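PDB 4MOZ: fructose-bisphosphate aldolase from Slackia heliotrinireducens, which belongs to the DeoC/LacD family of aldolases and folds as a TIM barrel of eight parallel strands ringed by helices. Local coordinates for residues E66-I71 against R84-R89; E126-M131 against V136-L141. All coordinates share one frame; numbering follows the deposited sequence.

From the N terminus, the chain first makes interaction 1, between helices 66-74 and 84-90. The short link between these helices holds strand 79-82, so this contact closes a loop around one barrel strand. It is complete before interaction 2 begins, so the two follow in series and neither nests nor crosses. After strand 99-102 comes helix 125-132, which folds back on strand 138-145 in interaction 2, a loop closed over only four residues. The contacts meet where Ile87 and Ala88 pack on selenomethionine Met131. Interaction 1 joins two neighbouring helices to each other; interaction 2 joins the next helix, 125-132, to strand 138-145; and both reach a second subunit.

Interaction 1: residues E66-I71 against R84-R89; sequences EHLFKI and RGLIAR
A buried helix-to-helix contact on the outside of a TIM barrel brings Phe69 of helix 66-74 against Leu86 of helix 84-90. The two helices come before and after strand 79-82. The segment axes stay 11.0 Å apart and cross at -73°. At that spacing the backbones do not meet, and the side chains span the gap, chiefly Phe69. With chi1 at -71° its CG points opposite the carbonyl carbon, and the ring reaches across to the backbone of the other helix. Leu86 comes the other way, and the two side chains run alongside one another, pointing opposite ways. Phe69 CE1 lies 3.9 Å from Leu86 CG, and Leu86 CD1 also touches this ring corner. Leu68 adds a looser apolar contact, with its CD1 4.5 Å from Leu86 CD2. No hydrogen bond joins the two segments; the contact is van der Waals packing, mostly apolar. Around it, Tyr90 stacks on the Phe69 ring, and Tyr99 of strand 99-102 touches both Phe69 and Ile87. A second subunit also covers helix 84-90: Leu86 packs on its Leu202, and Arg89 forms a salt bridge with its Asp207. The deepest reach of the ring is its outer corner: Phe69 CZ sits 3.5 Å from Leu86 O, and Ile87 CA lies at the ring edge, near its plane, 3.9 Å from CZ.

Interaction 2: residues E126-M131 against V136-L141; sequences EAVLAM and VNVVGL
Val128 of helix 125-132 and Val138 at the start of strand 138-145 face each other, with their side chains crossing at about a right angle. Their CG1 methyls meet at 3.8 Å. In Val128 this branch is anti to the backbone N (chi1 180°), and the same methyl also meets Leu141. Val128 and Leu141 lie side by side, pointing opposite ways, and Val128 CG1 lies 3.8 Å from Leu141 CD2. One methyl of the helix thus touches two residues of the strand. Near the helix end, selenomethionine Met131 and Val136 meet at a slant. Met131 CG lies 3.8 Å from Val136 CG2. The chain then bends at chi3 (132°), and its CE methyl comes back to Val136 CG1 at 3.9 Å. The backbone closes the same corner: Val136 N donates to Met131 O over 3.2 Å, with an N-H...O angle of 162°. Asn137 follows at the centre of an inverse gamma turn and leads into the strand. Val101 of strand 99-102 touches both Val128 and Val138. This is the return half of a beta-alpha-beta unit, strand 99-102, helix 125-132 and strand 138-145, the repeating element of a TIM barrel.

Interaction 1: residues E66-I71 against R84-R89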
loop_
_atom_site.group_PDB
_atom_site.type_symbol
_atom_site.label_atom_id
_atom_site.label_comp_id
_atom_site.label_asym_id
_atom_site.label_seq_id
_atom_site.Cartn_x
_atom_site.Cartn_y
_atom_site.Cartn_z
ATOM N N GLU C 66 -0.920 -13.614 -33.877
ATOM C CA GLU C 66 -0.454 -14.989 -34.074
ATOM C C GLU C 66 0.847 -15.043 -34.894
ATOM O O GLU C 66 1.628 -15.988 -34.782
ATOM C CB GLU C 66 -1.539 -15.869 -34.702
ATOM C CG GLU C 66 -1.276 -17.355 -34.488
ATOM C CD GLU C 66 -2.391 -18.263 -34.975
ATOM O OE1 GLU C 66 -3.503 -17.777 -35.274
ATOM O OE2 GLU C 66 -2.149 -19.485 -35.047
ATOM N N HIS C 67 1.058 -14.012 -35.709
ATOM C CA HIS C 67 2.319 -13.772 -36.414
ATOM C C HIS C 67 3.519 -13.984 -35.522
ATOM O O HIS C 67 4.477 -14.659 -35.916
ATOM C CB HIS C 67 2.300 -12.352 -36.967
ATOM C CG HIS C 67 3.463 -12.010 -37.868
ATOM N ND1 HIS C 67 3.714 -12.670 -39.015
ATOM C CD2 HIS C 67 4.424 -11.002 -37.774
ATOM C CE1 HIS C 67 4.793 -12.128 -39.612
ATOM N NE2 HIS C 67 5.223 -11.104 -38.852
ATOM N N LEU C 68 3.470 -13.430 -34.309
ATOM C CA LEU C 68 4.582 -13.532 -33.361
ATOM C C LEU C 68 4.875 -14.979 -32.982
ATOM O O LEU C 68 6.035 -15.386 -32.897
ATOM C CB LEU C 68 4.308 -12.699 -32.103
ATOM C CG LEU C 68 3.928 -11.223 -32.304
ATOM C CD1 LEU C 68 3.479 -10.588 -30.998
ATOM C CD2 LEU C 68 5.067 -10.428 -32.920
ATOM N N PHE C 69 3.820 -15.759 -32.768
ATOM C CA PHE C 69 3.976 -17.151 -32.360
ATOM C C PHE C 69 4.418 -18.047 -33.515
ATOM O O PHE C 69 5.143 -19.022 -33.303
ATOM C CB PHE C 69 2.694 -17.664 -31.707
ATOM C CG PHE C 69 2.435 -17.070 -30.346
ATOM C CD1 PHE C 69 1.783 -15.840 -30.216
ATOM C CD2 PHE C 69 2.850 -17.733 -29.192
ATOM C CE1 PHE C 69 1.551 -15.288 -28.965
ATOM C CE2 PHE C 69 2.617 -17.186 -27.942
ATOM C CZ PHE C 69 1.964 -15.963 -27.826
ATOM N N LYS C 70 3.993 -17.705 -34.731
ATOM C CA LYS C 70 4.428 -18.409 -35.932
ATOM C C LYS C 70 5.927 -18.210 -36.155
ATOM O O LYS C 70 6.633 -19.155 -36.503
ATOM C CB LYS C 70 3.649 -17.934 -37.162
ATOM C CG LYS C 70 2.186 -18.358 -37.206
ATOM C CD LYS C 70 1.553 -17.872 -38.504
ATOM C CE LYS C 70 0.039 -18.008 -38.505
ATOM N NZ LYS C 70 -0.398 -19.397 -38.791
ATOM N N ILE C 71 6.395 -16.979 -35.945
ATOM C CA ILE C 71 7.815 -16.642 -36.052
ATOM C C ILE C 71 8.640 -17.417 -35.025
ATOM O O ILE C 71 9.647 -18.034 -35.371
ATOM C CB ILE C 71 8.062 -15.127 -35.889
ATOM C CG1 ILE C 71 7.429 -14.353 -37.049
ATOM C CG2 ILE C 71 9.554 -14.831 -35.836
ATOM C CD1 ILE C 71 7.297 -12.863 -36.805
ATOM N N ARG C 84 2.050 -12.358 -19.871
ATOM C CA ARG C 84 1.363 -13.575 -19.421
ATOM C C ARG C 84 0.104 -13.858 -20.243
ATOM O O ARG C 84 -0.092 -14.981 -20.715
ATOM C CB ARG C 84 1.010 -13.452 -17.934
ATOM C CG ARG C 84 0.473 -14.712 -17.260
ATOM C CD ARG C 84 -0.463 -14.363 -16.104
ATOM N NE ARG C 84 -1.631 -13.628 -16.589
ATOM C CZ ARG C 84 -2.773 -14.195 -16.984
ATOM N NH1 ARG C 84 -2.932 -15.513 -16.925
ATOM N NH2 ARG C 84 -3.765 -13.439 -17.436
ATOM N N GLY C 85 -0.732 -12.833 -20.418
ATOM C CA GLY C 85 -1.998 -12.967 -21.136
ATOM C C GLY C 85 -1.832 -13.360 -22.591
ATOM O O GLY C 85 -2.511 -14.271 -23.077
ATOM N N LEU C 86 -0.919 -12.674 -23.276
ATOM C CA LEU C 86 -0.612 -12.939 -24.675
ATOM C C LEU C 86 -0.182 -14.391 -24.866
ATOM O O LEU C 86 -0.718 -15.100 -25.728
ATOM C CB LEU C 86 0.482 -11.987 -25.163
ATOM C CG LEU C 86 1.045 -12.199 -26.570
ATOM C CD1 LEU C 86 0.023 -11.826 -27.635
ATOM C CD2 LEU C 86 2.323 -11.394 -26.741
ATOM N N ILE C 87 0.777 -14.820 -24.048
ATOM C CA ILE C 87 1.240 -16.202 -24.046
ATOM C C ILE C 87 0.090 -17.184 -23.758
ATOM O O ILE C 87 -0.038 -18.201 -24.439
ATOM C CB ILE C 87 2.427 -16.400 -23.070
ATOM C CG1 ILE C 87 3.633 -15.561 -23.518
ATOM C CG2 ILE C 87 2.824 -17.867 -22.993
ATOM C CD1 ILE C 87 4.764 -15.478 -22.504
ATOM N N ALA C 88 -0.760 -16.858 -22.784
ATOM C CA ALA C 88 -1.879 -17.725 -22.396
ATOM C C ALA C 88 -2.864 -18.011 -23.537
ATOM O O ALA C 88 -3.436 -19.103 -23.606
ATOM C CB ALA C 88 -2.617 -17.136 -21.202
ATOM N N ARG C 89 -3.051 -17.037 -24.425
ATOM C CA ARG C 89 -4.057 -17.153 -25.482
ATOM C C ARG C 89 -3.600 -18.011 -26.656
ATOM O O ARG C 89 -4.427 -18.483 -27.432
ATOM C CB ARG C 89 -4.500 -15.775 -25.992
ATOM C CG ARG C 89 -4.915 -14.779 -24.916
ATOM C CD ARG C 89 -6.196 -15.161 -24.193
ATOM N NE ARG C 89 -7.367 -15.175 -25.069
ATOM C CZ ARG C 89 -8.612 -15.357 -24.639
ATOM N NH1 ARG C 89 -8.853 -15.522 -23.346
ATOM N NH2 ARG C 89 -9.620 -15.367 -25.502
#

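Interaction 2: residues E126-M131 against V136-L141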
loop_
_atom_site.group_PDB
_atom_site.type_symbol
_atom_site.label_atom_id
_atom_site.label_comp_id
_atom_site.label_asym_id
_atom_site.label_seq_id
_atom_site.Cartn_x
_atom_site.Cartn_y
_atom_site.Cartn_z
ATOM N N GLU C 126 2.806 -16.306 -8.767
ATOM C CA GLU C 126 1.953 -17.491 -8.671
ATOM C C GLU C 126 1.106 -17.714 -9.922
ATOM O O GLU C 126 0.877 -18.854 -10.314
ATOM C CB GLU C 126 1.061 -17.420 -7.424
ATOM C CG GLU C 126 1.776 -17.739 -6.112
ATOM C CD GLU C 126 2.558 -16.567 -5.526
ATOM O OE1 GLU C 126 2.586 -15.469 -6.127
ATOM O OE2 GLU C 126 3.150 -16.744 -4.442
ATOM N N ALA C 127 0.658 -16.627 -10.549
ATOM C CA ALA C 127 -0.091 -16.705 -11.808
ATOM C C ALA C 127 0.725 -17.400 -12.903
ATOM O O ALA C 127 0.189 -18.197 -13.679
ATOM C CB ALA C 127 -0.517 -15.316 -12.265
ATOM N N VAL C 128 2.022 -17.098 -12.952
ATOM C CA VAL C 128 2.927 -17.686 -13.938
ATOM C C VAL C 128 3.214 -19.154 -13.601
ATOM O O VAL C 128 3.275 -20.005 -14.495
ATOM C CB VAL C 128 4.240 -16.883 -14.043
ATOM C CG1 VAL C 128 5.180 -17.508 -15.065
ATOM C CG2 VAL C 128 3.954 -15.431 -14.408
ATOM N N LEU C 129 3.376 -19.435 -12.309
ATOM C CA LEU C 129 3.609 -20.793 -11.813
ATOM C C LEU C 129 2.448 -21.728 -12.132
ATOM O O LEU C 129 2.663 -22.893 -12.476
ATOM C CB LEU C 129 3.849 -20.771 -10.301
ATOM C CG LEU C 129 5.272 -20.652 -9.742
ATOM C CD1 LEU C 129 6.175 -19.746 -10.572
ATOM C CD2 LEU C 129 5.236 -20.202 -8.286
ATOM N N ALA C 130 1.226 -21.210 -12.016
ATOM C CA ALA C 130 0.014 -21.970 -12.317
ATOM C C ALA C 130 -0.028 -22.339 -13.794
ATOM O O ALA C 130 -0.414 -23.447 -14.163
ATOM C CB ALA C 130 -1.226 -21.172 -11.932
HETATM N N MSE C 131 0.388 -21.397 -14.632
HETATM C CA MSE C 131 0.417 -21.606 -16.063
HETATM C C MSE C 131 1.491 -22.633 -16.449
HETATM O O MSE C 131 1.249 -23.496 -17.296
HETATM C CB MSE C 131 0.645 -20.273 -16.760
HETATM C CG MSE C 131 0.185 -20.239 -18.182
HETATM SE SE MSE C 131 0.094 -18.413 -18.830
HETATM C CE MSE C 131 1.035 -18.684 -20.480
ATOM N N VAL C 136 2.574 -25.034 -19.810
ATOM C CA VAL C 136 3.264 -24.033 -20.633
ATOM C C VAL C 136 4.756 -24.003 -20.306
ATOM O O VAL C 136 5.143 -23.950 -19.136
ATOM C CB VAL C 136 2.631 -22.631 -20.516
ATOM C CG1 VAL C 136 3.322 -21.646 -21.449
ATOM C CG2 VAL C 136 1.155 -22.700 -20.853
ATOM N N ASN C 137 5.581 -24.038 -21.352
ATOM C CA ASN C 137 7.035 -24.107 -21.210
ATOM C C ASN C 137 7.668 -22.764 -20.820
ATOM O O ASN C 137 8.409 -22.154 -21.598
ATOM C CB ASN C 137 7.668 -24.683 -22.488
ATOM C CG ASN C 137 9.165 -24.898 -22.360
ATOM O OD1 ASN C 137 9.662 -25.333 -21.314
ATOM N ND2 ASN C 137 9.895 -24.593 -23.429
ATOM N N VAL C 138 7.364 -22.312 -19.606
ATOM C CA VAL C 138 7.912 -21.065 -19.090
ATOM C C VAL C 138 9.298 -21.348 -18.536
ATOM O O VAL C 138 9.459 -22.156 -17.622
ATOM C CB VAL C 138 7.019 -20.449 -17.986
ATOM C CG1 VAL C 138 7.646 -19.172 -17.424
ATOM C CG2 VAL C 138 5.618 -20.168 -18.520
ATOM N N VAL C 139 10.299 -20.688 -19.105
ATOM C CA VAL C 139 11.679 -20.897 -18.679
ATOM C C VAL C 139 12.184 -19.750 -17.801
ATOM O O VAL C 139 13.149 -19.906 -17.060
ATOM C CB VAL C 139 12.627 -21.152 -19.879
ATOM C CG1 VAL C 139 12.172 -22.380 -20.661
ATOM C CG2 VAL C 139 12.709 -19.938 -20.792
ATOM N N GLY C 140 11.521 -18.601 -17.879
ATOM C CA GLY C 140 11.953 -17.457 -17.105
ATOM C C GLY C 140 11.006 -16.282 -17.084
ATOM O O GLY C 140 9.892 -16.336 -17.633
ATOM N N LEU C 141 11.468 -15.213 -16.442
ATOM C CA LEU C 141 10.688 -14.006 -16.265
ATOM C C LEU C 141 11.477 -12.802 -16.735
ATOM O O LEU C 141 12.718 -12.814 -16.729
ATOM C CB LEU C 141 10.314 -13.817 -14.791
ATOM C CG LEU C 141 9.646 -14.955 -14.011
ATOM C CD1 LEU C 141 9.332 -14.475 -12.605
ATOM C CD2 LEU C 141 8.382 -15.470 -14.687
#